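Local coordinates for N-acetylglucosamine 2-epimerase (Xylella fastidiosa, PDB 3GT5), which belongs to the N-acylglucosamine 2-epimerase family and probably acts as a sugar isomerase or epimerase, its exact substrate being unassigned, at residues A[83-88]-A[137-142]; A[94-99]-A[120-125]; A[241-246]-A[301-306]; A[279-284]-A[290-295]. All coordinates share one frame; numbering follows the deposited sequence.

In the fold
The four contacts belong to one (alpha/alpha)6 barrel and form two pairs on opposite sides of the chain's centre. Contacts 1 and 2 have centres 5 Å apart and share a polar cluster; contact 2 is nested along the chain inside the loop closed by contact 1. Contacts 3 and 4 follow later, with centres 10 Å apart; contact 4 is nested inside contact 3, and the two meet where strand 302-308 pairs with Gly295. The pairs do not touch, coming about 8 Å apart between nearest atoms of contacts 2 and 3. One pair ties helices 71-88, 112-127 and 133-147 to the loop before strand 99-101; the other ties helix 269-284 and strand 302-308 to neighbouring loops.

Contact 1: residues A[83-88]-A[137-142]; sequences YVRDVH and MDETWC
Arg85 and Glu139 reach toward each other from opposite directions and close a salt bridge between helices 71-88 and 133-147 of the (alpha/alpha)6 barrel. The backbones stay well apart here, with 11.6 Å between Arg85 CA and Thr140 CA, and the two long side chains span the gap. The guanidinium meets the carboxylate end-on: NH1 of Arg85 donates to OE1 of Glu139 at 3.0 Å and almost perfectly straight (178°), while NH2 of Arg85 donates to OE2 of Glu139 at 3.1 Å. Each oxygen offers its syn lone pair, and the two flat groups lie only 20° apart, so the pair approaches the ideal coplanar, two-pronged form. Glu139 gets there on a chain that runs extended beyond CG. Arg85 bends at its third torsion (chi3 62°), and its guanidinium ends facing Glu139. The same guanidinium makes a cation-pi contact with Trp136 of the partner helix. With both terminal nitrogens paired and a ring beside it, the group has little freedom to rotate, although the contact lies at the surface. One nitrogen does double duty: NH1 of Arg85 serves both Glu139 OE1 and the hydroxyl oxygen OH of Tyr122, on helix 112-127.

Contact 2: residues A[94-99]-A[120-125]; sequences GGYAWT and LAYSCG
Tyr96 and Tyr122 meet through their hydroxyls, a buried junction between the loop ahead of strand 99-101 and helix 112-127. From the Tyr96 backbone, CB points toward the helix, and chi1 of -70° sets CG beside the backbone N and opposite the carbonyl carbon. Farther along, the ring runs past helix 71-88, where it packs on the side chain of Val84. CE1 of Tyr96 is 3.5 Å from Tyr122 OH, and CZ of Tyr96 is 3.4 Å from that oxygen. At the tip, Tyr96 OH and Tyr122 OH share a short hydrogen bond of 2.6 Å in which either could be the donor. Each hydroxyl lies at the edge of the other ring, near its plane, and the rings themselves come no closer than 4.3 Å between Tyr96 CZ and Tyr122 CZ, so the tyrosines are joined by their oxygens without stacking. The positive charge of nearby Arg85 probably polarises the hydroxyl pair. A loop tied in this way to helices 71-88 and 112-127 is consistent with the (alpha/alpha)6 barrel of this epimerase family.

Contact 3: residues A[241-246]-A[301-306]; sequences RPWGFQ and TICDDD
Trp243 and Cys303 bring the loop before helix 247-263 against strand 302-308, part of a small three-stranded antiparallel sheet beside the (alpha/alpha)6 barrel. The contact across the segments is apolar and sulfur-aromatic, without a hydrogen bond. The six-membered half of the indole does the touching: SG of Cys303 is 3.9 Å from CZ3 of Trp243 and 4.0 Å from CE3 of the same ring. The sulfur lies 5.0 Å from the centroid of that ring, slanting in at 74° from the normal. Trp243 CG stands opposite its backbone N (chi1 -173°), which swings the indole back toward the strand, and its indole nitrogen NE1 is hydrogen-bonded to the carbonyl oxygen of Trp229. Gly244 CA lies 4.4 Å from Cys303 SG, a looser contact beside the ring, on a side-chain-free surface against which the sulfur settles. The cysteine sits where the chain turns a corner, and there Cys303 and Asp304 both face Gly295 in a classic beta bulge; Cys303 N is 2.9 Å from Gly295 O. On the loop side Phe245 is hydrogen-bonded through its backbone to Phe296, so loop and sheet are linked by main chain as well as by packing. One polar interaction lies within 301-306. Asp304 OD1 reaches forward in an Asx turn, accepting nearly along its C-O direction from Asp306 N at 3.1 Å (155°).

Contact 4: residues A[279-284]-A[290-295]; sequences VAVARS and GGLCYG
Leu292 lays its CD2 methyl over the last turn of helix 269-284, against Val281 and Ser284. The methyl is 4.1 Å from both CA and CG1 of Val281, and it presses most closely on the serine, where Leu292 CD2 is 3.2 Å from Ser284 OG, a tight approach. Leu292 also touches Val311 and Ser315 of helix 309-326. Ser284 holds its hydroxyl between its own backbone N and carbonyl carbon (chi1 65°), which turns OG back along the helix to donate to Ala280 O at 2.7 Å. The oxygen thus spends its proton on the helix's own carbonyl and presents its flank to the leucine methyl. The main link between the segments is a backbone hydrogen bond: Cys293 N donates to Ser284 O at 2.9 Å and nearly straight (173°). Leu292 CA adds a weaker C-H...O contact to the same oxygen, 3.5 Å from Ser284 O. Cys293 brings its CB to 3.6 Å from Ser284 O as well, so several groups gather around this carbonyl. Being at the end of the helix, Ser284 O finds its donor in the returning chain, which comes back across a five-residue connection on its way to strand 295-296. The chemistry implies a helix end whose last carbonyl is bonded by the returning chain and whose serine hydroxyl is spent on Ala280 O, leaving the leucine methyl against the serine oxygen.

Contact 1: residues A[83-88]-A[137-142]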
loop_
_atom_site.group_PDB
_atom_site.type_symbol
_atom_site.label_atom_id
_atom_site.label_comp_id
_atom_site.label_asym_id
_atom_site.label_seq_id
_atom_site.Cartn_x
_atom_site.Cartn_y
_atom_site.Cartn_z
ATOM N N TYR A 83 -12.999 15.577 -3.048
ATOM C CA TYR A 83 -13.875 14.471 -2.762
ATOM C C TYR A 83 -13.639 13.868 -1.357
ATOM O O TYR A 83 -14.593 13.585 -0.638
ATOM C CB TYR A 83 -13.715 13.391 -3.815
ATOM C CG TYR A 83 -14.864 12.427 -3.870
ATOM C CD1 TYR A 83 -16.115 12.821 -4.358
ATOM C CD2 TYR A 83 -14.719 11.129 -3.438
ATOM C CE1 TYR A 83 -17.172 11.922 -4.443
ATOM C CE2 TYR A 83 -15.757 10.227 -3.507
ATOM C CZ TYR A 83 -16.992 10.629 -4.014
ATOM O OH TYR A 83 -18.017 9.723 -4.072
ATOM N N VAL A 84 -12.374 13.686 -0.991
ATOM C CA VAL A 84 -12.016 13.157 0.342
ATOM C C VAL A 84 -12.543 14.089 1.426
ATOM O O VAL A 84 -13.207 13.639 2.379
ATOM C CB VAL A 84 -10.469 12.910 0.479
ATOM C CG1 VAL A 84 -10.091 12.505 1.937
ATOM C CG2 VAL A 84 -9.997 11.813 -0.459
ATOM N N ARG A 85 -12.353 15.403 1.248
ATOM C CA ARG A 85 -12.754 16.333 2.309
ATOM C C ARG A 85 -14.237 16.728 2.347
ATOM O O ARG A 85 -14.761 16.986 3.433
ATOM C CB ARG A 85 -11.845 17.559 2.295
ATOM C CG ARG A 85 -10.452 17.216 2.720
ATOM C CD ARG A 85 -9.616 18.358 3.147
ATOM N NE ARG A 85 -10.092 19.089 4.314
ATOM C CZ ARG A 85 -9.939 18.738 5.592
ATOM N NH1 ARG A 85 -9.380 17.579 5.939
ATOM N NH2 ARG A 85 -10.379 19.549 6.556
ATOM N N ASP A 86 -14.902 16.743 1.190
ATOM C CA ASP A 86 -16.277 17.223 1.082
ATOM C C ASP A 86 -17.314 16.135 1.088
ATOM O O ASP A 86 -18.484 16.394 1.473
ATOM C CB ASP A 86 -16.432 18.046 -0.183
ATOM C CG ASP A 86 -15.528 19.266 -0.181
ATOM O OD1 ASP A 86 -14.963 19.615 0.897
ATOM O OD2 ASP A 86 -15.376 19.877 -1.255
ATOM N N VAL A 87 -16.919 14.918 0.687
ATOM C CA VAL A 87 -17.871 13.823 0.550
ATOM C C VAL A 87 -17.592 12.698 1.544
ATOM O O VAL A 87 -18.508 12.247 2.205
ATOM C CB VAL A 87 -17.935 13.299 -0.881
ATOM C CG1 VAL A 87 -18.968 12.198 -1.025
ATOM C CG2 VAL A 87 -18.224 14.465 -1.834
ATOM N N HIS A 88 -16.342 12.243 1.670
ATOM C CA HIS A 88 -16.020 11.182 2.650
ATOM C C HIS A 88 -16.059 11.681 4.090
ATOM O O HIS A 88 -16.570 10.998 4.964
ATOM C CB HIS A 88 -14.643 10.534 2.405
ATOM C CG HIS A 88 -14.634 9.560 1.274
ATOM N ND1 HIS A 88 -15.040 8.251 1.418
ATOM C CD2 HIS A 88 -14.300 9.716 -0.032
ATOM C CE1 HIS A 88 -14.898 7.630 0.253
ATOM N NE2 HIS A 88 -14.430 8.492 -0.636
ATOM N N MET A 137 -3.138 17.410 7.757
ATOM C CA MET A 137 -2.247 16.390 8.348
ATOM C C MET A 137 -2.276 16.491 9.871
ATOM O O MET A 137 -2.392 15.490 10.590
ATOM C CB MET A 137 -0.797 16.487 7.815
ATOM C CG MET A 137 -0.619 16.292 6.287
ATOM S SD MET A 137 0.869 16.939 5.511
ATOM C CE MET A 137 2.062 15.990 6.376
ATOM N N ASP A 138 -2.158 17.718 10.382
ATOM C CA ASP A 138 -2.200 17.909 11.820
ATOM C C ASP A 138 -3.570 17.485 12.396
ATOM O O ASP A 138 -3.626 16.822 13.431
ATOM C CB ASP A 138 -1.808 19.344 12.217
ATOM C CG ASP A 138 -1.873 19.553 13.716
ATOM O OD1 ASP A 138 -1.254 18.771 14.503
ATOM O OD2 ASP A 138 -2.638 20.462 14.106
ATOM N N GLU A 139 -4.659 17.786 11.699
ATOM C CA GLU A 139 -6.026 17.399 12.120
ATOM C C GLU A 139 -6.139 15.886 12.162
ATOM O O GLU A 139 -6.741 15.348 13.097
ATOM C CB GLU A 139 -7.026 17.981 11.119
ATOM C CG GLU A 139 -8.507 17.535 11.086
ATOM C CD GLU A 139 -9.087 17.839 9.704
ATOM O OE1 GLU A 139 -9.030 16.942 8.802
ATOM O OE2 GLU A 139 -9.466 19.020 9.473
ATOM N N THR A 140 -5.528 15.208 11.169
ATOM C CA THR A 140 -5.586 13.731 11.103
ATOM C C THR A 140 -4.727 13.131 12.230
ATOM O O THR A 140 -5.155 12.191 12.892
ATOM C CB THR A 140 -5.124 13.238 9.733
ATOM O OG1 THR A 140 -5.897 13.890 8.719
ATOM C CG2 THR A 140 -5.277 11.690 9.601
ATOM N N TRP A 141 -3.549 13.693 12.468
ATOM C CA TRP A 141 -2.707 13.271 13.609
ATOM C C TRP A 141 -3.528 13.383 14.931
ATOM O O TRP A 141 -3.548 12.457 15.770
ATOM C CB TRP A 141 -1.438 14.134 13.680
ATOM C CG TRP A 141 -0.602 13.888 14.906
ATOM C CD1 TRP A 141 -0.760 14.498 16.127
ATOM C CD2 TRP A 141 0.472 12.966 15.066
ATOM N NE1 TRP A 141 0.153 14.022 17.006
ATOM C CE2 TRP A 141 0.932 13.093 16.385
ATOM C CE3 TRP A 141 1.144 12.075 14.203
ATOM C CZ2 TRP A 141 1.988 12.341 16.886
ATOM C CZ3 TRP A 141 2.190 11.345 14.701
ATOM C CH2 TRP A 141 2.615 11.485 16.026
ATOM N N CYS A 142 -4.180 14.521 15.125
ATOM C CA CYS A 142 -4.942 14.739 16.359
ATOM C C CYS A 142 -6.063 13.729 16.529
ATOM O O CYS A 142 -6.235 13.191 17.623
ATOM C CB CYS A 142 -5.469 16.149 16.438
ATOM S SG CYS A 142 -4.150 17.295 16.764
#

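Contact 2: residues A[94-99]-A[120-125]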
loop_
_atom_site.group_PDB
_atom_site.type_symbol
_atom_site.label_atom_id
_atom_site.label_comp_id
_atom_site.label_asym_id
_atom_site.label_seq_id
_atom_site.Cartn_x
_atom_site.Cartn_y
_atom_site.Cartn_z
ATOM N N GLY A 94 -15.233 13.995 12.469
ATOM C CA GLY A 94 -13.858 13.965 11.967
ATOM C C GLY A 94 -13.539 12.643 11.262
ATOM O O GLY A 94 -12.505 12.519 10.641
ATOM N N GLY A 95 -14.444 11.674 11.317
ATOM C CA GLY A 95 -14.240 10.395 10.628
ATOM C C GLY A 95 -14.591 10.460 9.148
ATOM O O GLY A 95 -15.162 11.452 8.653
ATOM N N TYR A 96 -14.257 9.382 8.433
ATOM C CA TYR A 96 -14.364 9.338 6.981
ATOM C C TYR A 96 -15.173 8.150 6.593
ATOM O O TYR A 96 -14.885 7.059 7.066
ATOM C CB TYR A 96 -12.968 9.226 6.328
ATOM C CG TYR A 96 -12.146 10.468 6.456
ATOM C CD1 TYR A 96 -12.085 11.392 5.406
ATOM C CD2 TYR A 96 -11.400 10.728 7.618
ATOM C CE1 TYR A 96 -11.342 12.534 5.518
ATOM C CE2 TYR A 96 -10.664 11.847 7.747
ATOM C CZ TYR A 96 -10.616 12.777 6.706
ATOM O OH TYR A 96 -9.874 13.922 6.842
ATOM N N ALA A 97 -16.130 8.333 5.695
ATOM C CA ALA A 97 -16.928 7.219 5.195
ATOM C C ALA A 97 -16.017 6.209 4.514
ATOM O O ALA A 97 -15.224 6.583 3.651
ATOM C CB ALA A 97 -18.009 7.710 4.228
ATOM N N TRP A 98 -16.162 4.936 4.888
ATOM C CA TRP A 98 -15.435 3.825 4.266
ATOM C C TRP A 98 -15.915 3.560 2.834
ATOM O O TRP A 98 -15.115 3.409 1.908
ATOM C CB TRP A 98 -15.588 2.585 5.175
ATOM C CG TRP A 98 -14.793 1.373 4.817
ATOM C CD1 TRP A 98 -15.289 0.126 4.570
ATOM C CD2 TRP A 98 -13.355 1.241 4.741
ATOM N NE1 TRP A 98 -14.294 -0.746 4.310
ATOM C CE2 TRP A 98 -13.085 -0.105 4.423
ATOM C CE3 TRP A 98 -12.267 2.121 4.933
ATOM C CZ2 TRP A 98 -11.785 -0.589 4.267
ATOM C CZ3 TRP A 98 -10.965 1.617 4.778
ATOM C CH2 TRP A 98 -10.737 0.280 4.455
ATOM N N THR A 99 -17.238 3.454 2.659
ATOM C CA THR A 99 -17.830 3.311 1.331
ATOM C C THR A 99 -19.056 4.240 1.169
ATOM O O THR A 99 -19.753 4.605 2.141
ATOM C CB THR A 99 -18.249 1.862 1.073
ATOM O OG1 THR A 99 -19.160 1.484 2.093
ATOM C CG2 THR A 99 -17.067 0.864 1.102
ATOM N N LEU A 120 -1.726 9.659 3.965
ATOM C CA LEU A 120 -0.917 9.595 2.771
ATOM C C LEU A 120 -1.416 10.579 1.702
ATOM O O LEU A 120 -0.577 11.304 1.105
ATOM C CB LEU A 120 -0.919 8.166 2.211
ATOM C CG LEU A 120 -0.059 7.970 0.958
ATOM C CD1 LEU A 120 1.443 8.173 1.268
ATOM C CD2 LEU A 120 -0.285 6.577 0.324
ATOM N N ALA A 121 -2.734 10.639 1.471
ATOM C CA ALA A 121 -3.285 11.559 0.457
ATOM C C ALA A 121 -2.954 13.024 0.849
ATOM O O ALA A 121 -2.581 13.866 0.007
ATOM C CB ALA A 121 -4.795 11.377 0.269
ATOM N N TYR A 122 -3.127 13.354 2.120
ATOM C CA TYR A 122 -2.843 14.742 2.552
ATOM C C TYR A 122 -1.345 15.061 2.442
ATOM O O TYR A 122 -0.980 16.201 2.075
ATOM C CB TYR A 122 -3.350 14.982 3.982
ATOM C CG TYR A 122 -4.860 14.977 4.160
ATOM C CD1 TYR A 122 -5.751 15.266 3.105
ATOM C CD2 TYR A 122 -5.425 14.740 5.419
ATOM C CE1 TYR A 122 -7.123 15.240 3.279
ATOM C CE2 TYR A 122 -6.815 14.773 5.603
ATOM C CZ TYR A 122 -7.655 15.038 4.534
ATOM O OH TYR A 122 -9.023 15.042 4.701
ATOM N N SER A 123 -0.475 14.088 2.740
ATOM C CA SER A 123 0.987 14.295 2.623
ATOM C C SER A 123 1.353 14.544 1.152
ATOM O O SER A 123 2.146 15.450 0.842
ATOM C CB SER A 123 1.754 13.081 3.135
ATOM O OG SER A 123 1.445 12.926 4.478
ATOM N N CYS A 124 0.734 13.771 0.265
ATOM C CA CYS A 124 0.875 14.021 -1.173
ATOM C C CYS A 124 0.407 15.426 -1.564
ATOM O O CYS A 124 1.100 16.101 -2.363
ATOM C CB CYS A 124 0.116 12.992 -1.996
ATOM S SG CYS A 124 0.887 11.378 -1.960
ATOM N N GLY A 125 -0.726 15.872 -1.023
ATOM C CA GLY A 125 -1.219 17.226 -1.253
ATOM C C GLY A 125 -0.206 18.296 -0.870
ATOM O O GLY A 125 -0.006 19.271 -1.631
#

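Contact 3: residues A[241-246]-A[301-306]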
loop_
_atom_site.group_PDB
_atom_site.type_symbol
_atom_site.label_atom_id
_atom_site.label_comp_id
_atom_site.label_asym_id
_atom_site.label_seq_id
_atom_site.Cartn_x
_atom_site.Cartn_y
_atom_site.Cartn_z
ATOM N N ARG A 241 -7.987 -8.437 5.269
ATOM C CA ARG A 241 -7.643 -9.272 6.427
ATOM C C ARG A 241 -7.655 -10.756 6.016
ATOM O O ARG A 241 -8.408 -11.559 6.569
ATOM C CB ARG A 241 -8.638 -9.053 7.580
ATOM C CG ARG A 241 -8.554 -7.652 8.207
ATOM C CD ARG A 241 -9.487 -7.550 9.393
ATOM N NE ARG A 241 -9.658 -6.156 9.806
ATOM C CZ ARG A 241 -10.475 -5.744 10.773
ATOM N NH1 ARG A 241 -11.215 -6.600 11.495
ATOM N NH2 ARG A 241 -10.525 -4.441 11.050
ATOM N N PRO A 242 -6.765 -11.120 5.067
ATOM C CA PRO A 242 -6.693 -12.501 4.601
ATOM C C PRO A 242 -6.087 -13.401 5.672
ATOM O O PRO A 242 -5.448 -12.914 6.598
ATOM C CB PRO A 242 -5.753 -12.400 3.385
ATOM C CG PRO A 242 -4.879 -11.268 3.662
ATOM C CD PRO A 242 -5.738 -10.273 4.443
ATOM N N TRP A 243 -6.260 -14.704 5.551
ATOM C CA TRP A 243 -5.613 -15.612 6.501
ATOM C C TRP A 243 -4.241 -16.064 5.990
ATOM O O TRP A 243 -4.087 -16.374 4.802
ATOM C CB TRP A 243 -6.475 -16.859 6.769
ATOM C CG TRP A 243 -5.862 -17.715 7.882
ATOM C CD1 TRP A 243 -6.085 -17.575 9.230
ATOM C CD2 TRP A 243 -4.952 -18.820 7.750
ATOM N NE1 TRP A 243 -5.336 -18.482 9.938
ATOM C CE2 TRP A 243 -4.644 -19.270 9.059
ATOM C CE3 TRP A 243 -4.337 -19.461 6.651
ATOM C CZ2 TRP A 243 -3.788 -20.348 9.298
ATOM C CZ3 TRP A 243 -3.474 -20.535 6.893
ATOM C CH2 TRP A 243 -3.187 -20.952 8.195
ATOM N N GLY A 244 -3.267 -16.180 6.893
ATOM C CA GLY A 244 -1.952 -16.771 6.583
ATOM C C GLY A 244 -0.871 -15.704 6.583
ATOM O O GLY A 244 -1.202 -14.495 6.615
ATOM N N PHE A 245 0.404 -16.121 6.567
ATOM C CA PHE A 245 1.486 -15.175 6.361
ATOM C C PHE A 245 1.412 -14.660 4.954
ATOM O O PHE A 245 1.229 -15.432 4.013
ATOM C CB PHE A 245 2.861 -15.812 6.589
ATOM C CG PHE A 245 3.197 -16.032 8.024
ATOM C CD1 PHE A 245 3.543 -14.959 8.828
ATOM C CD2 PHE A 245 3.234 -17.312 8.565
ATOM C CE1 PHE A 245 3.902 -15.133 10.122
ATOM C CE2 PHE A 245 3.597 -17.505 9.912
ATOM C CZ PHE A 245 3.917 -16.413 10.687
ATOM N N GLN A 246 1.556 -13.342 4.814
ATOM C CA GLN A 246 1.502 -12.665 3.526
ATOM C C GLN A 246 2.936 -12.294 3.152
ATOM O O GLN A 246 3.476 -11.345 3.714
ATOM C CB GLN A 246 0.674 -11.388 3.686
ATOM C CG GLN A 246 -0.815 -11.647 3.834
ATOM C CD GLN A 246 -1.459 -11.617 2.481
ATOM O OE1 GLN A 246 -1.299 -10.622 1.755
ATOM N NE2 GLN A 246 -2.182 -12.695 2.104
ATOM N N THR A 301 3.489 -24.205 4.545
ATOM C CA THR A 301 2.783 -24.722 3.392
ATOM C C THR A 301 2.000 -23.610 2.716
ATOM O O THR A 301 1.283 -22.851 3.389
ATOM C CB THR A 301 1.785 -25.847 3.783
ATOM O OG1 THR A 301 2.508 -26.927 4.355
ATOM C CG2 THR A 301 1.014 -26.359 2.554
ATOM N N ILE A 302 2.115 -23.513 1.392
ATOM C CA ILE A 302 1.341 -22.514 0.648
ATOM C C ILE A 302 -0.151 -22.729 0.860
ATOM O O ILE A 302 -0.690 -23.832 0.610
ATOM C CB ILE A 302 1.709 -22.510 -0.867
ATOM C CG1 ILE A 302 3.178 -22.164 -1.064
ATOM C CG2 ILE A 302 0.771 -21.560 -1.651
ATOM C CD1 ILE A 302 3.561 -20.831 -0.591
ATOM N N CYS A 303 -0.857 -21.694 1.312
ATOM C CA CYS A 303 -2.286 -21.814 1.545
ATOM C C CYS A 303 -3.108 -21.073 0.496
ATOM O O CYS A 303 -4.315 -21.281 0.393
ATOM C CB CYS A 303 -2.654 -21.354 2.958
ATOM S SG CYS A 303 -2.114 -19.673 3.333
ATOM N N ASP A 304 -2.453 -20.214 -0.296
ATOM C CA ASP A 304 -3.097 -19.543 -1.402
ATOM C C ASP A 304 -2.006 -19.317 -2.447
ATOM O O ASP A 304 -1.051 -18.553 -2.233
ATOM C CB ASP A 304 -3.803 -18.239 -0.910
ATOM C CG ASP A 304 -4.664 -17.585 -1.968
ATOM O OD1 ASP A 304 -4.457 -17.848 -3.173
ATOM O OD2 ASP A 304 -5.563 -16.783 -1.597
ATOM N N ASP A 305 -2.133 -20.031 -3.564
ATOM C CA ASP A 305 -1.150 -19.931 -4.608
ATOM C C ASP A 305 -1.500 -18.937 -5.715
ATOM O O ASP A 305 -0.752 -18.895 -6.677
ATOM C CB ASP A 305 -0.798 -21.292 -5.198
ATOM C CG ASP A 305 -1.909 -21.910 -5.993
ATOM O OD1 ASP A 305 -3.087 -21.550 -5.829
ATOM O OD2 ASP A 305 -1.573 -22.795 -6.817
ATOM N N ASP A 306 -2.591 -18.168 -5.571
ATOM C CA ASP A 306 -2.877 -17.054 -6.481
ATOM C C ASP A 306 -1.678 -16.069 -6.479
ATOM O O ASP A 306 -0.963 -15.913 -5.466
ATOM C CB ASP A 306 -4.178 -16.327 -6.119
ATOM C CG ASP A 306 -5.453 -17.135 -6.443
ATOM O OD1 ASP A 306 -5.381 -18.098 -7.242
ATOM O OD2 ASP A 306 -6.483 -16.808 -5.856
#

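Contact 4: residues A[279-284]-A[290-295]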
loop_
_atom_site.group_PDB
_atom_site.type_symbol
_atom_site.label_atom_id
_atom_site.label_comp_id
_atom_site.label_asym_id
_atom_site.label_seq_id
_atom_site.Cartn_x
_atom_site.Cartn_y
_atom_site.Cartn_z
ATOM N N VAL A 279 13.448 -14.793 3.935
ATOM C CA VAL A 279 12.522 -15.852 4.307
ATOM C C VAL A 279 11.251 -15.827 3.482
ATOM O O VAL A 279 10.815 -16.886 2.979
ATOM C CB VAL A 279 12.167 -15.785 5.810
ATOM C CG1 VAL A 279 11.024 -16.755 6.136
ATOM C CG2 VAL A 279 13.410 -16.074 6.618
ATOM N N ALA A 280 10.664 -14.644 3.299
ATOM C CA ALA A 280 9.409 -14.508 2.537
ATOM C C ALA A 280 9.529 -15.017 1.105
ATOM O O ALA A 280 8.650 -15.748 0.619
ATOM C CB ALA A 280 8.907 -13.031 2.547
ATOM N N VAL A 281 10.587 -14.641 0.402
ATOM C CA VAL A 281 10.698 -15.059 -1.003
ATOM C C VAL A 281 11.087 -16.551 -1.085
ATOM O O VAL A 281 10.626 -17.223 -2.014
ATOM C CB VAL A 281 11.635 -14.132 -1.868
ATOM C CG1 VAL A 281 11.105 -12.719 -1.794
ATOM C CG2 VAL A 281 13.121 -14.201 -1.397
ATOM N N ALA A 282 11.865 -17.066 -0.129
ATOM C CA ALA A 282 12.209 -18.512 -0.097
ATOM C C ALA A 282 10.948 -19.356 0.030
ATOM O O ALA A 282 10.762 -20.393 -0.646
ATOM C CB ALA A 282 13.189 -18.839 1.069
ATOM N N ARG A 283 10.094 -18.952 0.937
ATOM C CA ARG A 283 8.862 -19.676 1.174
ATOM C C ARG A 283 7.836 -19.542 0.081
ATOM O O ARG A 283 7.010 -20.454 -0.066
ATOM C CB ARG A 283 8.203 -19.221 2.461
ATOM C CG ARG A 283 9.035 -19.430 3.685
ATOM C CD ARG A 283 8.606 -20.629 4.576
ATOM N NE ARG A 283 9.451 -20.552 5.771
ATOM C CZ ARG A 283 9.126 -20.069 6.986
ATOM N NH1 ARG A 283 7.893 -19.692 7.336
ATOM N NH2 ARG A 283 10.075 -20.019 7.909
ATOM N N SER A 284 7.831 -18.427 -0.666
ATOM C CA SER A 284 6.668 -18.147 -1.556
ATOM C C SER A 284 6.946 -18.104 -3.061
ATOM O O SER A 284 6.000 -18.090 -3.805
ATOM C CB SER A 284 5.975 -16.834 -1.153
ATOM O OG SER A 284 6.874 -15.758 -1.369
ATOM N N GLY A 290 6.781 -19.478 -11.844
ATOM C CA GLY A 290 7.147 -18.060 -11.636
ATOM C C GLY A 290 6.185 -17.357 -10.694
ATOM O O GLY A 290 5.013 -17.726 -10.578
ATOM N N GLY A 291 6.697 -16.330 -9.997
ATOM C CA GLY A 291 5.824 -15.405 -9.247
ATOM C C GLY A 291 5.776 -15.780 -7.771
ATOM O O GLY A 291 5.970 -16.925 -7.416
ATOM N N LEU A 292 5.501 -14.793 -6.922
ATOM C CA LEU A 292 5.337 -15.044 -5.500
ATOM C C LEU A 292 3.870 -15.375 -5.198
ATOM O O LEU A 292 2.940 -14.612 -5.554
ATOM C CB LEU A 292 5.753 -13.809 -4.701
ATOM C CG LEU A 292 7.205 -13.389 -4.764
ATOM C CD1 LEU A 292 7.335 -12.000 -4.115
ATOM C CD2 LEU A 292 8.066 -14.399 -4.055
ATOM N N CYS A 293 3.666 -16.519 -4.523
ATOM C CA CYS A 293 2.333 -16.926 -4.058
ATOM C C CYS A 293 1.792 -15.987 -2.973
ATOM O O CYS A 293 2.569 -15.264 -2.334
ATOM C CB CYS A 293 2.386 -18.355 -3.504
ATOM S SG CYS A 293 2.765 -19.568 -4.791
ATOM N N TYR A 294 0.481 -15.984 -2.797
ATOM C CA TYR A 294 -0.196 -15.009 -1.926
ATOM C C TYR A 294 0.033 -15.257 -0.427
ATOM O O TYR A 294 0.198 -14.295 0.336
ATOM C CB TYR A 294 -1.674 -15.025 -2.186
ATOM C CG TYR A 294 -2.477 -13.889 -1.613
ATOM C CD1 TYR A 294 -2.100 -12.555 -1.794
ATOM C CD2 TYR A 294 -3.677 -14.144 -0.974
ATOM C CE1 TYR A 294 -2.910 -11.516 -1.331
ATOM C CE2 TYR A 294 -4.469 -13.123 -0.476
ATOM C CZ TYR A 294 -4.078 -11.814 -0.659
ATOM O OH TYR A 294 -4.915 -10.824 -0.207
ATOM N N GLY A 295 0.028 -16.527 -0.015
ATOM C CA GLY A 295 -0.043 -16.849 1.413
ATOM C C GLY A 295 0.551 -18.194 1.762
ATOM O O GLY A 295 0.514 -19.134 0.951
#